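Local coordinates for protein HcgB (Methanococcus maripaludis, PDB 5D5P) that probably acts as a guanylyltransferase in the biosynthesis of the iron-guanylylpyridinol cofactor of [Fe]-hydrogenase, at residues N46-K51 against N136-T141. Residues are numbered along the deposited sequence; the frame is centred on the assembly and turned at random.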
ATOM      1  N   ASN A  46      18.944   4.057  -8.509  1.00 23.91           N
ATOM      2  CA  ASN A  46      19.933   4.042  -7.438  1.00 25.34           C
ATOM      3  C   ASN A  46      20.630   2.682  -7.340  1.00 25.28           C
ATOM      4  O   ASN A  46      19.965   1.672  -7.068  1.00 28.73           O
ATOM      5  CB  ASN A  46      19.270   4.393  -6.093  1.00 25.82           C
ATOM      6  CG  ASN A  46      20.263   4.486  -4.970  1.00 29.84           C
ATOM      7  OD1 ASN A  46      20.509   3.525  -4.234  1.00 34.72           O
ATOM      8  ND2 ASN A  46      20.898   5.649  -4.860  1.00 32.95           N
ATOM      9  N   GLU A  47      21.941   2.661  -7.557  1.00 29.17           N
ATOM     10  CA  GLU A  47      22.659   1.408  -7.689  1.00 31.95           C
ATOM     11  C   GLU A  47      22.683   0.686  -6.344  1.00 32.21           C
ATOM     12  O   GLU A  47      22.609  -0.531  -6.286  1.00 30.81           O
ATOM     13  CB  GLU A  47      24.076   1.657  -8.209  1.00 39.13           C
ATOM     14  CG  GLU A  47      24.083   2.387  -9.550  1.00 49.13           C
ATOM     15  CD  GLU A  47      24.269   1.461 -10.744  1.00 61.27           C
ATOM     16  OE1 GLU A  47      24.612   0.272 -10.528  1.00 66.70           O
ATOM     17  OE2 GLU A  47      24.093   1.933 -11.898  1.00 65.31           O
ATOM     18  N   LYS A  48      22.730   1.447  -5.260  1.00 34.52           N
ATOM     19  CA  LYS A  48      22.758   0.858  -3.927  1.00 35.29           C
ATOM     20  C   LYS A  48      21.441   0.142  -3.595  1.00 30.72           C
ATOM     21  O   LYS A  48      21.466  -0.988  -3.093  1.00 34.08           O
ATOM     22  CB  LYS A  48      23.099   1.948  -2.913  1.00 40.66           C
ATOM     23  CG  LYS A  48      23.123   1.510  -1.501  1.00 50.93           C
ATOM     24  CD  LYS A  48      23.531   2.666  -0.567  1.00 58.70           C
ATOM     25  CE  LYS A  48      22.402   3.653  -0.339  1.00 59.55           C
ATOM     26  NZ  LYS A  48      22.790   4.730   0.621  1.00 63.22           N
ATOM     27  N   LYS A  49      20.294   0.769  -3.887  1.00 25.72           N
ATOM     28  CA  LYS A  49      19.004   0.094  -3.698  1.00 23.78           C
ATOM     29  C   LYS A  49      18.885  -1.091  -4.649  1.00 24.33           C
ATOM     30  O   LYS A  49      18.383  -2.160  -4.257  1.00 27.05           O
ATOM     31  CB  LYS A  49      17.836   1.056  -3.923  1.00 24.43           C
ATOM     32  CG  LYS A  49      17.803   2.181  -2.880  1.00 36.00           C
ATOM     33  CD  LYS A  49      16.528   3.031  -2.975  1.00 40.14           C
ATOM     34  CE  LYS A  49      16.715   4.321  -2.177  1.00 48.22           C
ATOM     35  NZ  LYS A  49      16.373   5.552  -2.939  1.00 50.47           N
ATOM     36  N   PHE A  50      19.335  -0.919  -5.895  1.00 24.95           N
ATOM     37  CA  PHE A  50      19.266  -2.021  -6.859  1.00 23.63           C
ATOM     38  C   PHE A  50      20.013  -3.248  -6.355  1.00 25.59           C
ATOM     39  O   PHE A  50      19.534  -4.387  -6.473  1.00 29.28           O
ATOM     40  CB  PHE A  50      19.842  -1.613  -8.213  1.00 24.48           C
ATOM     41  CG  PHE A  50      19.874  -2.730  -9.208  1.00 29.14           C
ATOM     42  CD1 PHE A  50      18.702  -3.263  -9.713  1.00 28.45           C
ATOM     43  CD2 PHE A  50      21.079  -3.272  -9.616  1.00 32.60           C
ATOM     44  CE1 PHE A  50      18.730  -4.291 -10.620  1.00 30.12           C
ATOM     45  CE2 PHE A  50      21.104  -4.314 -10.523  1.00 34.23           C
ATOM     46  CZ  PHE A  50      19.920  -4.817 -11.023  1.00 31.88           C
ATOM     47  N   LYS A  51      21.184  -3.028  -5.779  1.00 28.12           N
ATOM     48  CA  LYS A  51      21.953  -4.159  -5.270  1.00 31.00           C
ATOM     49  C   LYS A  51      21.212  -4.877  -4.138  1.00 33.46           C
ATOM     50  O   LYS A  51      21.187  -6.119  -4.083  1.00 33.79           O
ATOM     51  CB  LYS A  51      23.326  -3.714  -4.794  1.00 32.83           C
ATOM     52  CG  LYS A  51      24.156  -4.876  -4.206  1.00 39.79           C
ATOM     53  CD  LYS A  51      25.519  -4.453  -3.676  1.00 48.84           C
ATOM     54  CE  LYS A  51      26.238  -5.640  -3.018  1.00 54.30           C
ATOM     55  NZ  LYS A  51      26.086  -6.911  -3.793  1.00 55.49           N
ATOM     56  N   ASN A 136      16.844   5.444   9.800  1.00 33.92           N
ATOM     57  CA  ASN A 136      17.269   4.095   9.492  1.00 36.12           C
ATOM     58  C   ASN A 136      18.052   4.127   8.190  1.00 35.80           C
ATOM     59  O   ASN A 136      17.702   4.868   7.269  1.00 38.28           O
ATOM     60  CB  ASN A 136      16.069   3.163   9.383  1.00 36.38           C
ATOM     61  CG  ASN A 136      16.417   1.736   9.677  1.00 42.63           C
ATOM     62  OD1 ASN A 136      17.192   1.449  10.584  1.00 50.42           O
ATOM     63  ND2 ASN A 136      15.885   0.825   8.872  1.00 47.38           N
ATOM     64  N   PRO A 137      19.134   3.352   8.114  1.00 33.14           N
ATOM     65  CA  PRO A 137      19.883   3.355   6.850  1.00 36.62           C
ATOM     66  C   PRO A 137      19.003   2.910   5.717  1.00 38.58           C
ATOM     67  O   PRO A 137      18.285   1.924   5.891  1.00 40.26           O
ATOM     68  CB  PRO A 137      20.999   2.347   7.093  1.00 36.60           C
ATOM     69  CG  PRO A 137      21.172   2.322   8.605  1.00 37.66           C
ATOM     70  CD  PRO A 137      19.785   2.549   9.163  1.00 35.11           C
ATOM     71  N   ILE A 138      19.045   3.612   4.591  1.00 35.96           N
ATOM     72  CA  ILE A 138      18.103   3.324   3.514  1.00 35.26           C
ATOM     73  C   ILE A 138      18.259   1.880   3.035  1.00 34.25           C
ATOM     74  O   ILE A 138      17.281   1.260   2.647  1.00 31.58           O
ATOM     75  CB  ILE A 138      18.276   4.307   2.335  1.00 39.41           C
ATOM     76  CG1 ILE A 138      17.175   4.100   1.304  1.00 37.56           C
ATOM     77  CG2 ILE A 138      19.677   4.190   1.739  1.00 42.43           C
ATOM     78  CD1 ILE A 138      15.795   4.328   1.861  1.00 41.00           C
ATOM     79  N   ASP A 139      19.462   1.312   3.122  1.00 38.16           N
ATOM     80  CA  ASP A 139      19.636  -0.054   2.626  1.00 42.54           C
ATOM     81  C   ASP A 139      18.959  -1.054   3.530  1.00 39.58           C
ATOM     82  O   ASP A 139      18.361  -2.031   3.064  1.00 39.32           O
ATOM     83  CB  ASP A 139      21.112  -0.449   2.549  1.00 51.63           C
ATOM     84  CG  ASP A 139      21.845   0.263   1.460  1.00 58.04           C
ATOM     85  OD1 ASP A 139      21.153   0.871   0.612  1.00 58.47           O
ATOM     86  OD2 ASP A 139      23.101   0.197   1.445  1.00 61.01           O
ATOM     87  N   LYS A 140      18.973  -0.766   4.822  1.00 36.22           N
ATOM     88  CA  LYS A 140      18.320  -1.656   5.763  1.00 36.11           C
ATOM     89  C   LYS A 140      16.817  -1.484   5.641  1.00 32.87           C
ATOM     90  O   LYS A 140      16.070  -2.446   5.773  1.00 32.27           O
ATOM     91  CB  LYS A 140      18.791  -1.376   7.188  1.00 36.25           C
ATOM     92  CG  LYS A 140      20.062  -2.161   7.550  1.00 43.46           C
ATOM     93  CD  LYS A 140      20.364  -2.122   9.031  1.00 47.80           C
ATOM     94  CE  LYS A 140      21.503  -3.069   9.385  1.00 51.21           C
ATOM     95  NZ  LYS A 140      21.743  -3.146  10.855  1.00 55.56           N
ATOM     96  N   THR A 141      16.375  -0.278   5.311  1.00 31.06           N
ATOM     97  CA  THR A 141      14.946  -0.045   5.080  1.00 25.63           C
ATOM     98  C   THR A 141      14.424  -0.809   3.843  1.00 28.40           C
ATOM     99  O   THR A 141      13.404  -1.499   3.918  1.00 26.36           O
ATOM    100  CB  THR A 141      14.650   1.452   4.937  1.00 30.41           C
ATOM    101  OG1 THR A 141      15.020   2.126   6.153  1.00 31.51           O
ATOM    102  CG2 THR A 141      13.161   1.681   4.636  1.00 34.14           C
TER
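Lys48 lays the methylene part of its side chain across the carboxylate of Asp139, the two side chains meeting at about a right angle. CG of Lys48 comes within 3.0 Å of Asp139 OD1, and CD of Lys48 lies 3.2 Å from Asp139 OD2, so carbons rather than the ammonium face both oxygens. The chain leaves the helix extended, with CG anti to the backbone N (chi1 178°), and then bends at chi3 (77°), which carries NZ past the carboxylate to the methyl CG2 of Ile138. Lys48 NZ stays 4.2 Å from Asp139 OD1, too far for a salt bridge; opposite charges probably still attract, but without a directed bond. Asp139 OD1 is covered by this contact and has no hydrogen-bonding partner in the model; the lysine meets the acid by carbon contact alone.

Ile138 supplies the apolar half of the contact and is shared by two lysines. Its CG2 packs tightly against CE of Lys48 at 3.5 Å, whereas its CG1 branch, anti to the backbone N, meets CE of Lys49, the two side chains crossing at roughly a right angle. The backbone of Lys49 is itself tied down: its N donates to OD1 of Asn46 at 2.8 Å, in the carbonyl plane, the capping bond at the N-terminus of helix 47-57.

The first turns of two helices meet at the protein surface, with the CA atoms of Lys49 and Asp139, the nearest such pair, 6.4 Å apart. Phe50 of helix 47-57 touches Ile65 and Met67 of strand 64-67, while helix 138-151 sets Ile138 and Thr141 on Arg101 of strand 97-103, so the contact bridges the N-terminal ends of two helices that both rest on the mixed sheet.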